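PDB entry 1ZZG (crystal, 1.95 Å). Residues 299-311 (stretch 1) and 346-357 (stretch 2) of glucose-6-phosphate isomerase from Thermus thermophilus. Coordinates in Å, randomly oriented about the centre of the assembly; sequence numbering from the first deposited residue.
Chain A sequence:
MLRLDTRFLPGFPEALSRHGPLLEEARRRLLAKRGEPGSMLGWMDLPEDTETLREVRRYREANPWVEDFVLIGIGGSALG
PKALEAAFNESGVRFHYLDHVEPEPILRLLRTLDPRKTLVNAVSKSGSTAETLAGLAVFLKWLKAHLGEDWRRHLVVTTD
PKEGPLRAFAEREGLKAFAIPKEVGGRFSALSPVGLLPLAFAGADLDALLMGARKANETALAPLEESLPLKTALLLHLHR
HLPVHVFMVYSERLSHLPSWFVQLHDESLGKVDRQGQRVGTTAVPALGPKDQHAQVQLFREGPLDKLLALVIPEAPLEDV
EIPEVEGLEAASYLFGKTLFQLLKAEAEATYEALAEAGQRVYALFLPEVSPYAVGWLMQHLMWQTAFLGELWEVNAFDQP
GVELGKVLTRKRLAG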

# COMPACT_ATOMS: atom_id res chain seq x y z
N PHE A 299 10.83 -7.44 -11.50
CA PHE A 299 10.09 -8.34 -12.38
C PHE A 299 10.83 -8.55 -13.70
O PHE A 299 10.76 -9.62 -14.30
CB PHE A 299 8.68 -7.79 -12.68
CG PHE A 299 7.87 -7.47 -11.44
CD1 PHE A 299 8.09 -8.12 -10.24
CD2 PHE A 299 6.86 -6.50 -11.50
CE1 PHE A 299 7.34 -7.82 -9.10
CE2 PHE A 299 6.09 -6.19 -10.38
CZ PHE A 299 6.33 -6.85 -9.17
N ARG A 300 11.55 -7.52 -14.13
CA ARG A 300 12.29 -7.54 -15.39
C ARG A 300 13.60 -8.33 -15.37
O ARG A 300 13.88 -9.09 -16.30
CB ARG A 300 12.58 -6.11 -15.85
CG ARG A 300 11.36 -5.32 -16.33
CD ARG A 300 11.08 -5.61 -17.80
NE ARG A 300 12.17 -5.14 -18.65
CZ ARG A 300 12.41 -5.60 -19.88
NH1 ARG A 300 11.63 -6.54 -20.40
NH2 ARG A 300 13.44 -5.13 -20.58
N GLU A 301 14.41 -8.17 -14.33
CA GLU A 301 15.69 -8.86 -14.29
C GLU A 301 15.89 -9.80 -13.11
O GLU A 301 16.93 -10.44 -12.99
CB GLU A 301 16.82 -7.83 -14.33
CG GLU A 301 16.63 -6.79 -15.42
CD GLU A 301 17.88 -5.97 -15.69
OE1 GLU A 301 18.47 -5.42 -14.74
OE2 GLU A 301 18.26 -5.88 -16.88
N GLY A 302 14.88 -9.87 -12.24
CA GLY A 302 14.97 -10.75 -11.10
C GLY A 302 14.49 -12.14 -11.48
O GLY A 302 14.18 -12.38 -12.64
N PRO A 303 14.41 -13.07 -10.52
CA PRO A 303 13.96 -14.45 -10.76
C PRO A 303 12.61 -14.55 -11.46
O PRO A 303 11.73 -13.70 -11.27
CB PRO A 303 13.92 -15.05 -9.36
CG PRO A 303 14.96 -14.27 -8.61
CD PRO A 303 14.71 -12.86 -9.09
N LEU A 304 12.44 -15.59 -12.28
CA LEU A 304 11.18 -15.82 -12.97
C LEU A 304 10.33 -16.71 -12.07
O LEU A 304 10.07 -17.87 -12.39
CB LEU A 304 11.42 -16.51 -14.31
CG LEU A 304 12.18 -15.67 -15.34
CD1 LEU A 304 12.52 -16.53 -16.56
CD2 LEU A 304 11.34 -14.47 -15.74
N ASP A 305 9.92 -16.16 -10.93
CA ASP A 305 9.14 -16.92 -9.96
C ASP A 305 7.80 -16.27 -9.63
O ASP A 305 7.30 -16.39 -8.51
CB ASP A 305 9.95 -17.09 -8.68
CG ASP A 305 10.34 -15.75 -8.06
OD1 ASP A 305 10.04 -14.70 -8.65
OD2 ASP A 305 10.96 -15.76 -6.97
N LYS A 306 7.21 -15.61 -10.61
CA LYS A 306 5.95 -14.92 -10.40
C LYS A 306 4.93 -15.13 -11.51
O LYS A 306 5.27 -15.50 -12.63
CB LYS A 306 6.22 -13.42 -10.27
CG LYS A 306 7.24 -13.04 -9.21
CD LYS A 306 7.72 -11.60 -9.39
CE LYS A 306 8.67 -11.17 -8.26
NZ LYS A 306 9.90 -12.01 -8.19
N LEU A 307 3.67 -14.91 -11.16
CA LEU A 307 2.57 -14.94 -12.11
C LEU A 307 2.03 -13.53 -11.89
O LEU A 307 1.63 -13.19 -10.78
CB LEU A 307 1.49 -15.96 -11.74
CG LEU A 307 0.22 -15.82 -12.61
CD1 LEU A 307 0.56 -16.10 -14.07
CD2 LEU A 307 -0.85 -16.78 -12.12
N LEU A 308 2.04 -12.71 -12.93
CA LEU A 308 1.56 -11.35 -12.79
C LEU A 308 0.27 -11.06 -13.53
O LEU A 308 0.12 -11.39 -14.71
CB LEU A 308 2.63 -10.35 -13.26
CG LEU A 308 4.01 -10.42 -12.58
CD1 LEU A 308 4.93 -11.35 -13.36
CD2 LEU A 308 4.61 -9.02 -12.54
N ALA A 309 -0.66 -10.44 -12.82
CA ALA A 309 -1.93 -10.06 -13.39
C ALA A 309 -1.98 -8.54 -13.40
O ALA A 309 -1.76 -7.89 -12.38
CB ALA A 309 -3.07 -10.62 -12.55
N LEU A 310 -2.25 -7.98 -14.58
CA LEU A 310 -2.35 -6.54 -14.73
C LEU A 310 -3.79 -6.14 -15.05
O LEU A 310 -4.38 -6.61 -16.01
CB LEU A 310 -1.43 -6.04 -15.86
CG LEU A 310 -0.02 -5.54 -15.49
CD1 LEU A 310 0.79 -6.65 -14.84
CD2 LEU A 310 0.67 -5.04 -16.74
N VAL A 311 -4.34 -5.27 -14.21
CA VAL A 311 -5.70 -4.78 -14.39
C VAL A 311 -5.58 -3.45 -15.10
O VAL A 311 -5.01 -2.50 -14.56
CB VAL A 311 -6.39 -4.60 -13.03
CG1 VAL A 311 -7.80 -4.05 -13.21
CG2 VAL A 311 -6.41 -5.92 -12.29
N GLU A 346 1.46 3.31 -21.16
CA GLU A 346 2.39 2.74 -20.18
C GLU A 346 1.95 1.35 -19.73
O GLU A 346 2.79 0.48 -19.48
CB GLU A 346 2.52 3.66 -18.97
CG GLU A 346 3.10 5.02 -19.28
CD GLU A 346 3.62 5.71 -18.04
OE1 GLU A 346 4.69 5.30 -17.54
OE2 GLU A 346 2.96 6.65 -17.55
N ALA A 347 0.65 1.15 -19.61
CA ALA A 347 0.12 -0.14 -19.18
C ALA A 347 0.44 -1.20 -20.24
O ALA A 347 0.99 -2.26 -19.93
CB ALA A 347 -1.39 -0.04 -18.96
N GLU A 348 0.10 -0.90 -21.49
CA GLU A 348 0.35 -1.83 -22.59
C GLU A 348 1.84 -2.09 -22.71
O GLU A 348 2.27 -3.24 -22.88
CB GLU A 348 -0.17 -1.27 -23.92
CG GLU A 348 -1.69 -1.11 -24.04
CD GLU A 348 -2.44 -2.43 -24.07
OE1 GLU A 348 -1.82 -3.48 -24.39
OE2 GLU A 348 -3.65 -2.43 -23.79
N ALA A 349 2.63 -1.02 -22.61
CA ALA A 349 4.08 -1.10 -22.71
C ALA A 349 4.67 -2.00 -21.63
O ALA A 349 5.51 -2.85 -21.93
CB ALA A 349 4.68 0.30 -22.61
N THR A 350 4.24 -1.82 -20.39
CA THR A 350 4.74 -2.63 -19.29
C THR A 350 4.30 -4.08 -19.41
O THR A 350 5.08 -5.00 -19.12
CB THR A 350 4.27 -2.07 -17.94
OG1 THR A 350 4.80 -0.75 -17.76
CG2 THR A 350 4.74 -2.97 -16.80
N TYR A 351 3.06 -4.28 -19.83
CA TYR A 351 2.51 -5.62 -20.02
C TYR A 351 3.43 -6.37 -20.98
O TYR A 351 3.85 -7.50 -20.71
CB TYR A 351 1.08 -5.50 -20.58
CG TYR A 351 0.37 -6.81 -20.85
CD1 TYR A 351 0.62 -7.95 -20.08
CD2 TYR A 351 -0.60 -6.90 -21.85
CE1 TYR A 351 -0.07 -9.14 -20.31
CE2 TYR A 351 -1.29 -8.08 -22.09
CZ TYR A 351 -1.03 -9.20 -21.32
OH TYR A 351 -1.72 -10.36 -21.56
N GLU A 352 3.78 -5.72 -22.08
CA GLU A 352 4.66 -6.32 -23.08
C GLU A 352 6.09 -6.49 -22.54
O GLU A 352 6.73 -7.51 -22.80
CB GLU A 352 4.70 -5.46 -24.34
CG GLU A 352 5.41 -6.13 -25.51
CD GLU A 352 5.60 -5.21 -26.71
OE1 GLU A 352 4.68 -4.41 -27.01
OE2 GLU A 352 6.67 -5.31 -27.35
N ALA A 353 6.59 -5.50 -21.80
CA ALA A 353 7.95 -5.58 -21.26
C ALA A 353 8.08 -6.75 -20.30
O ALA A 353 9.07 -7.47 -20.30
CB ALA A 353 8.33 -4.27 -20.57
N LEU A 354 7.06 -6.94 -19.46
CA LEU A 354 7.07 -8.03 -18.51
C LEU A 354 7.14 -9.37 -19.24
O LEU A 354 7.86 -10.28 -18.84
CB LEU A 354 5.81 -7.97 -17.64
CG LEU A 354 5.76 -6.84 -16.61
CD1 LEU A 354 4.37 -6.74 -15.97
CD2 LEU A 354 6.82 -7.11 -15.55
N ALA A 355 6.39 -9.48 -20.34
CA ALA A 355 6.39 -10.71 -21.12
C ALA A 355 7.73 -10.89 -21.83
O ALA A 355 8.24 -12.01 -21.94
CB ALA A 355 5.25 -10.69 -22.13
N GLU A 356 8.31 -9.79 -22.30
CA GLU A 356 9.60 -9.81 -23.01
C GLU A 356 10.68 -10.32 -22.07
O GLU A 356 11.64 -10.96 -22.50
CB GLU A 356 9.95 -8.40 -23.50
CG GLU A 356 11.12 -8.31 -24.50
CD GLU A 356 12.49 -8.48 -23.86
OE1 GLU A 356 12.66 -8.14 -22.67
OE2 GLU A 356 13.42 -8.94 -24.56
N ALA A 357 10.53 -10.03 -20.78
CA ALA A 357 11.49 -10.46 -19.77
C ALA A 357 11.31 -11.93 -19.40
O ALA A 357 12.07 -12.48 -18.60
CB ALA A 357 11.37 -9.58 -18.52

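The strongest polar link between the two stretches is made by a single nitrogen, Arg300 NH1. It donates a hydrogen bond to the backbone carbonyl of Ala353, with NH1 2.7 Å from Ala353 O, and a second to the carboxylate of Glu356, with NH1 3.0 Å from Glu356 OE1. The latter joins opposite charges and is therefore also a salt bridge. Both acceptors lie at the edge of the guanidinium, near its plane, where its N-H groups point. The CA-to-CB bond of Arg300 runs sideways to the helix, but with chi1, chi2 and chi3 all in the m well the chain folds so that its end reaches stretch 2. Ala353 O also accepts the helical hydrogen bond from Ala357 N, at 3.0 Å, so the arginine shares a carbonyl already engaged near the end of the helix.

Ala357, just beyond helix 346-356, fills the space beside this polar cluster. Its methyl group points toward stretch 1, and CB comes within 3.4 Å of Arg300 O and 3.6 Å of Arg300 NH1. Here the backbones approach closely, with the CA atoms of Arg300 and Ala357 5.3 Å apart. Leu304, in the loop that follows helical segment 299-301, extends the contact by placing CD2 3.6 Å from Ala357 O.

Away from the charges, the packing is apolar and centres on Leu354. Its CA-to-CB bond points away from stretch 1, yet its m, t conformation brings the branched end back to meet three side chains. Leu354 CD2 lies 3.5 Å from Phe299 CB, while Leu354 CD1 lies 4.1 Å from Leu308 CD2 and 3.8 Å from Leu310 CD1. The leucine thus bridges the helical segment 299-301 and strand 306-311.

The strand runs nearly antiparallel to helix 346-356, at 168° between their N-to-C directions, with the axes 10.1 Å apart at closest approach. That spacing leaves room for a layer of side chains, and no hydrogen bond joins strand to helix. Strand alternation supplies the layer: Leu308 and Leu310 point toward the helix, whereas the intervening Ala309 points away. Leu310 packs nearer the start of the helix than Leu308 does, setting CD2 3.8 Å from Tyr351 CA and 3.9 Å from Tyr351 CB, so it packs against the helix surface as well as against Leu354. Together the stretches bury 490 Å², combining a polar anchor at the helix end with aliphatic packing along the strand.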